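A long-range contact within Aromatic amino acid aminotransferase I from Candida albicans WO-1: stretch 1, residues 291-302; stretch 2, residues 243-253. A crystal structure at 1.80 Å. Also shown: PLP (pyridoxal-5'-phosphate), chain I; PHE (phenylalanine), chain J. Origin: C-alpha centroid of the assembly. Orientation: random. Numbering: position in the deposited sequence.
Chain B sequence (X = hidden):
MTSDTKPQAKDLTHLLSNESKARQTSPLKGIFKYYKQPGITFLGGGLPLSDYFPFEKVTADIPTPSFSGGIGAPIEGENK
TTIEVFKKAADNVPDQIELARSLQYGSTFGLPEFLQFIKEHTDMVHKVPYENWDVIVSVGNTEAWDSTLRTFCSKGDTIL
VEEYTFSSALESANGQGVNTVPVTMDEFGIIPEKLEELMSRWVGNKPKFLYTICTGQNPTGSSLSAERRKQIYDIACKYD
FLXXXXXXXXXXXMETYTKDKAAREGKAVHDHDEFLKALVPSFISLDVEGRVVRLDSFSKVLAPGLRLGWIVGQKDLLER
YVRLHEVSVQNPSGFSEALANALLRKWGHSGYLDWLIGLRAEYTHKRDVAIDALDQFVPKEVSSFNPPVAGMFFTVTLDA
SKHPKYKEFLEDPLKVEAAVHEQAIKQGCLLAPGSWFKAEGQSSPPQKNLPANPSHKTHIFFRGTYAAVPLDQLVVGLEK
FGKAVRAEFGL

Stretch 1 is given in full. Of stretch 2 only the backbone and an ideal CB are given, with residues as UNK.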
# COMPACT_ATOMS: atom_id res chain seq x y z
N ARG B 291 -1.19 16.32 -19.83
CA ARG B 291 -0.73 14.96 -20.19
C ARG B 291 0.44 14.56 -19.28
O ARG B 291 1.17 13.58 -19.63
CB ARG B 291 -0.43 14.94 -21.69
CG ARG B 291 0.74 15.83 -22.11
CD ARG B 291 1.17 15.58 -23.52
NE ARG B 291 0.07 15.82 -24.46
CZ ARG B 291 -0.73 14.88 -24.98
NH1 ARG B 291 -1.71 15.25 -25.79
NH2 ARG B 291 -0.54 13.60 -24.74
N VAL B 292 0.69 15.30 -18.20
CA VAL B 292 1.77 14.92 -17.23
C VAL B 292 1.11 14.33 -15.98
O VAL B 292 0.16 14.94 -15.46
CB VAL B 292 2.73 16.07 -16.91
CG1 VAL B 292 3.83 15.64 -15.95
CG2 VAL B 292 3.36 16.62 -18.15
N VAL B 293 1.67 13.22 -15.48
CA VAL B 293 1.39 12.71 -14.12
C VAL B 293 2.70 12.75 -13.36
O VAL B 293 3.69 12.18 -13.85
CB VAL B 293 0.71 11.34 -14.13
CG1 VAL B 293 0.32 10.89 -12.73
CG2 VAL B 293 -0.51 11.34 -15.02
N ARG B 294 2.69 13.42 -12.22
CA ARG B 294 3.87 13.53 -11.33
C ARG B 294 3.69 12.60 -10.12
O ARG B 294 2.62 12.61 -9.47
CB ARG B 294 4.09 14.98 -10.91
CG ARG B 294 5.23 15.18 -9.92
CD ARG B 294 5.34 16.63 -9.49
NE ARG B 294 6.56 16.92 -8.78
CZ ARG B 294 7.71 17.32 -9.32
NH1 ARG B 294 7.82 17.41 -10.62
NH2 ARG B 294 8.76 17.54 -8.56
N LEU B 295 4.72 11.82 -9.81
CA LEU B 295 4.79 10.96 -8.60
C LEU B 295 5.67 11.68 -7.59
O LEU B 295 6.91 11.79 -7.79
CB LEU B 295 5.29 9.56 -8.95
CG LEU B 295 4.76 8.98 -10.26
CD1 LEU B 295 5.34 7.59 -10.48
CD2 LEU B 295 3.24 8.94 -10.30
N ASP B 296 5.06 12.22 -6.55
CA ASP B 296 5.79 12.94 -5.47
C ASP B 296 5.86 12.11 -4.20
O ASP B 296 4.89 11.40 -3.87
CB ASP B 296 5.09 14.26 -5.12
CG ASP B 296 5.49 15.42 -6.01
OD1 ASP B 296 6.70 15.65 -6.14
OD2 ASP B 296 4.57 16.15 -6.49
N SER B 297 6.98 12.19 -3.47
CA SER B 297 7.17 11.36 -2.27
C SER B 297 7.85 12.17 -1.16
O SER B 297 8.72 13.00 -1.48
CB SER B 297 8.03 10.18 -2.59
OG SER B 297 8.14 9.34 -1.47
N PHE B 298 7.56 11.84 0.08
CA PHE B 298 8.31 12.34 1.26
C PHE B 298 9.55 11.50 1.57
O PHE B 298 10.31 11.85 2.48
CB PHE B 298 7.40 12.35 2.48
CG PHE B 298 6.39 13.46 2.44
CD1 PHE B 298 6.79 14.77 2.25
CD2 PHE B 298 5.05 13.18 2.63
CE1 PHE B 298 5.86 15.80 2.32
CE2 PHE B 298 4.12 14.21 2.65
CZ PHE B 298 4.52 15.50 2.43
N SER B 299 9.78 10.41 0.83
CA SER B 299 10.81 9.42 1.22
C SER B 299 12.19 10.05 1.35
O SER B 299 12.87 9.71 2.34
CB SER B 299 10.81 8.21 0.31
OG SER B 299 9.63 7.49 0.53
N LYS B 300 12.62 10.89 0.41
CA LYS B 300 14.00 11.41 0.39
C LYS B 300 14.07 12.77 1.11
O LYS B 300 15.19 13.34 1.20
CB LYS B 300 14.53 11.62 -1.03
CG LYS B 300 14.20 10.55 -2.04
CD LYS B 300 14.66 9.20 -1.67
CE LYS B 300 14.21 8.22 -2.74
NZ LYS B 300 14.72 6.85 -2.49
N VAL B 301 12.92 13.27 1.58
CA VAL B 301 12.78 14.63 2.19
C VAL B 301 12.57 14.48 3.70
O VAL B 301 13.27 15.16 4.48
CB VAL B 301 11.67 15.45 1.51
CG1 VAL B 301 11.43 16.73 2.28
CG2 VAL B 301 11.99 15.73 0.05
N LEU B 302 11.64 13.64 4.13
CA LEU B 302 11.38 13.42 5.56
C LEU B 302 11.94 12.05 5.95
O LEU B 302 13.00 12.02 6.64
CB LEU B 302 9.87 13.55 5.82
CG LEU B 302 9.23 14.89 5.48
CD1 LEU B 302 7.76 14.87 5.86
CD2 LEU B 302 9.93 16.08 6.15
N UNK B 243 3.48 11.89 -19.97
CA UNK B 243 4.82 11.85 -19.34
C UNK B 243 4.58 11.54 -17.87
O UNK B 243 3.79 12.27 -17.23
CB UNK B 243 5.59 13.16 -19.52
N UNK B 244 5.25 10.50 -17.39
CA UNK B 244 5.19 10.14 -15.97
C UNK B 244 6.53 10.56 -15.41
O UNK B 244 7.54 9.92 -15.76
CB UNK B 244 4.91 8.65 -15.74
N UNK B 245 6.51 11.56 -14.54
CA UNK B 245 7.73 12.13 -13.94
C UNK B 245 7.74 11.59 -12.51
O UNK B 245 6.95 12.01 -11.64
CB UNK B 245 7.75 13.66 -13.98
N UNK B 246 8.63 10.64 -12.31
CA UNK B 246 8.84 9.98 -11.01
C UNK B 246 9.95 10.76 -10.33
O UNK B 246 11.12 10.61 -10.68
CB UNK B 246 9.19 8.50 -11.15
N UNK B 247 9.57 11.59 -9.37
CA UNK B 247 10.42 12.72 -8.96
C UNK B 247 10.65 12.70 -7.46
O UNK B 247 10.54 13.74 -6.81
CB UNK B 247 9.79 14.05 -9.37
N UNK B 248 11.14 11.59 -6.88
CA UNK B 248 11.44 11.57 -5.44
C UNK B 248 12.66 12.45 -5.08
O UNK B 248 12.80 12.85 -3.92
CB UNK B 248 11.69 10.13 -4.99
N UNK B 249 13.49 12.79 -6.05
CA UNK B 249 14.76 13.51 -5.79
C UNK B 249 14.63 14.99 -6.17
O UNK B 249 15.64 15.69 -6.17
CB UNK B 249 15.91 12.87 -6.57
N UNK B 250 13.42 15.48 -6.49
CA UNK B 250 13.23 16.87 -6.95
C UNK B 250 13.85 17.87 -5.97
O UNK B 250 14.43 18.83 -6.41
CB UNK B 250 11.74 17.17 -7.13
N UNK B 251 13.79 17.63 -4.67
CA UNK B 251 14.26 18.62 -3.67
C UNK B 251 15.70 18.26 -3.26
O UNK B 251 16.19 18.82 -2.27
CB UNK B 251 13.34 18.65 -2.45
N UNK B 252 16.38 17.37 -4.02
CA UNK B 252 17.84 17.18 -3.87
C UNK B 252 18.54 17.97 -4.97
O UNK B 252 19.74 17.71 -5.21
CB UNK B 252 18.22 15.70 -3.94
N UNK B 253 17.86 18.94 -5.59
CA UNK B 253 18.56 19.95 -6.42
C UNK B 253 19.63 20.67 -5.57
O UNK B 253 19.45 20.84 -4.34
CB UNK B 253 17.57 20.96 -6.99
N1 PLP I . 11.30 6.01 -7.84
C2 PLP I . 12.61 6.09 -8.06
C2A PLP I . 13.09 6.41 -9.44
C3 PLP I . 13.53 5.87 -7.04
O3 PLP I . 14.87 5.90 -7.35
C4 PLP I . 13.06 5.54 -5.76
C4A PLP I . 14.01 5.28 -4.68
C5 PLP I . 11.68 5.50 -5.53
C6 PLP I . 10.85 5.71 -6.61
C5A PLP I . 11.10 5.08 -4.20
O4P PLP I . 10.03 5.98 -3.79
P PLP I . 9.15 5.77 -2.54
O1P PLP I . 8.36 7.06 -2.53
O2P PLP I . 10.11 5.59 -1.34
O3P PLP I . 8.30 4.52 -2.78
N PHE J . 15.00 4.28 -4.84
CA PHE J . 15.55 3.44 -3.74
C PHE J . 16.70 2.61 -4.32
O PHE J . 17.69 3.19 -4.79
CB PHE J . 14.43 2.61 -3.10
CG PHE J . 14.88 1.40 -2.34
CD1 PHE J . 15.96 1.46 -1.47
CD2 PHE J . 14.21 0.19 -2.48
CE1 PHE J . 16.38 0.34 -0.78
CE2 PHE J . 14.63 -0.93 -1.78
CZ PHE J . 15.70 -0.86 -0.92
OXT PHE J . 16.68 1.37 -4.34

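Residues 292-297 form a strand, and the backbone of stretch 2 runs beside it in parallel from position 243, the two axes 14° apart. At position 243 the backbone is extended, and its ideal CB lies 4.3 Å from Val292 CG2, on the same face of the sheet. A beta-branched or other aliphatic residue would suit. It is Ile243, whose CB meets Val292 CG2 at 4.4 Å. Its N donates to Arg291 O (2.9 Å) and its O accepts from Val293 N (2.9 Å), bonds any residue with a free backbone NH could make.

Position 244 turns to the other face, where the side chains of Val293 and Leu295 offer an apolar surface; valine, leucine or isoleucine would all fit. Ile244 reaches both, CD1 lying 3.8 Å from Val293 CB and CG2 3.9 Å from Leu295 CD1.

Position 245 shares its face with Arg294, whose extended side chain carries a positive charge past it. An acidic residue is the natural answer, though a neutral acceptor could also serve. Glu245 forms a salt bridge from OE2 to Arg294 NH1 at 2.9 Å, with weak hydrogen-bond geometry, while a water links its OE1 to the same NH1. Its backbone continues the ladder: N to Val293 O, 3.0 Å, and O from Leu295 N, 2.9 Å.

Position 246 points to the face of Leu295, whose CD1 is 4.0 Å from the ideal CB, but the pyridine nitrogen of PLP lies beyond. A small aliphatic residue would satisfy the leucine; an acid would suit the cofactor. Asp246 places OD2 2.8 Å from PLP N1, and its CB packs on Leu295 CD1 at 4.0 Å.

At position 247 the CB points toward stretch 1, 3.7 Å from Arg294 NH2, so an acid or a polar residue is plausible. Glu247 lays its CB over one face of the guanidinium. Its OE1 stays 4.2 Å from Arg294 NH1, beyond a salt bridge, and the water that Glu245 OE1 holds joins them. Its N donates to Leu295 O (3.1 Å).

Position 248 follows in a type I turn begun at 247; phi of -70° permits proline, and the visible neighbours, Lys300 CE and Ser297 CB, ask for something compact. Pro248 packs its CB 4.0 Å from Lys300 CE.

From position 249 CB points sideways, yet a long side chain could reach Lys300 and the cofactor; an aromatic with a polar end would do both. Tyr249 brings CE1 to 3.6 Å from Lys300 CE, and its OH accepts from PLP O3 (2.6 Å).

Position 250 has its CB 3.3 Å from Arg294 NH2, inviting an aromatic ring or an acid. Tyr250 supplies a cation-pi face, its ring centroid 4.5 Å from Arg294 CZ.

Position 251 faces Val301, so an apolar residue suits, several kinds being possible; Phe251 CB lies 4.2 Å from Val301 CG2. Position 252 leaves room for a flexible aliphatic: Leu252 CD1 touches Lys300 CB at 4.3 Å. Position 253 is out of reach and unconstrained by stretch 1; Gln253 NE2 donates a hydrogen bond to the backbone Tyr250 O at 2.8 Å.

Stretch 2, residues 243-253: IIEDEPYYFLQ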
# COMPACT_ATOMS: atom_id res chain seq x y z
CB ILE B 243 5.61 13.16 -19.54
CG1 ILE B 243 6.00 13.40 -21.00
CG2 ILE B 243 6.82 13.21 -18.61
CD1 ILE B 243 6.48 14.80 -21.27
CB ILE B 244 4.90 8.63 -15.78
CG1 ILE B 244 3.73 8.10 -16.62
CG2 ILE B 244 4.77 8.31 -14.30
CD1 ILE B 244 2.37 8.78 -16.43
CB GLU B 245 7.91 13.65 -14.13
CG GLU B 245 6.93 14.58 -13.41
CD GLU B 245 7.21 16.07 -13.55
OE1 GLU B 245 8.34 16.44 -13.98
OE2 GLU B 245 6.33 16.90 -13.10
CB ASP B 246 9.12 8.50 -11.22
CG ASP B 246 9.42 7.74 -9.96
OD1 ASP B 246 9.24 8.32 -8.83
OD2 ASP B 246 9.83 6.56 -10.12
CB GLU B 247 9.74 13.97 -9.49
CG GLU B 247 10.05 14.21 -10.95
CD GLU B 247 11.50 14.67 -11.10
OE1 GLU B 247 11.71 15.90 -11.19
OE2 GLU B 247 12.41 13.80 -11.16
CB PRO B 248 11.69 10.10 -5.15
CG PRO B 248 12.27 9.59 -6.47
CD PRO B 248 11.57 10.36 -7.57
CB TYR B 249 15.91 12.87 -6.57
CG TYR B 249 16.08 11.38 -6.41
CD1 TYR B 249 16.42 10.82 -5.20
CD2 TYR B 249 15.91 10.54 -7.49
CE1 TYR B 249 16.60 9.45 -5.06
CE2 TYR B 249 16.12 9.18 -7.38
CZ TYR B 249 16.45 8.63 -6.16
OH TYR B 249 16.66 7.28 -6.00
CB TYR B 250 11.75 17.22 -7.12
CG TYR B 250 11.54 18.56 -7.77
CD1 TYR B 250 11.69 18.72 -9.14
CD2 TYR B 250 11.18 19.67 -7.02
CE1 TYR B 250 11.47 19.93 -9.76
CE2 TYR B 250 10.98 20.90 -7.62
CZ TYR B 250 11.13 21.04 -8.98
OH TYR B 250 10.94 22.22 -9.57
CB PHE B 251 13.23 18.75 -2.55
CG PHE B 251 12.05 19.58 -2.97
CD1 PHE B 251 12.23 20.88 -3.45
CD2 PHE B 251 10.78 19.05 -3.01
CE1 PHE B 251 11.16 21.63 -3.90
CE2 PHE B 251 9.70 19.80 -3.48
CZ PHE B 251 9.90 21.09 -3.91
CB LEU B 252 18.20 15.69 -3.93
CG LEU B 252 17.44 14.80 -2.94
CD1 LEU B 252 18.01 13.40 -2.92
CD2 LEU B 252 17.46 15.38 -1.54
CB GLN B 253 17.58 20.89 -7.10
CG GLN B 253 16.84 20.19 -8.23
CD GLN B 253 15.76 21.05 -8.82
OE1 GLN B 253 16.03 22.01 -9.53
NE2 GLN B 253 14.51 20.76 -8.47
O HOH W 1 10.13 17.69 -12.37
O HOH W 2 8.59 14.35 -4.72
O HOH W 3 11.27 11.94 -1.69
O HOH W 4 17.44 5.97 -3.53
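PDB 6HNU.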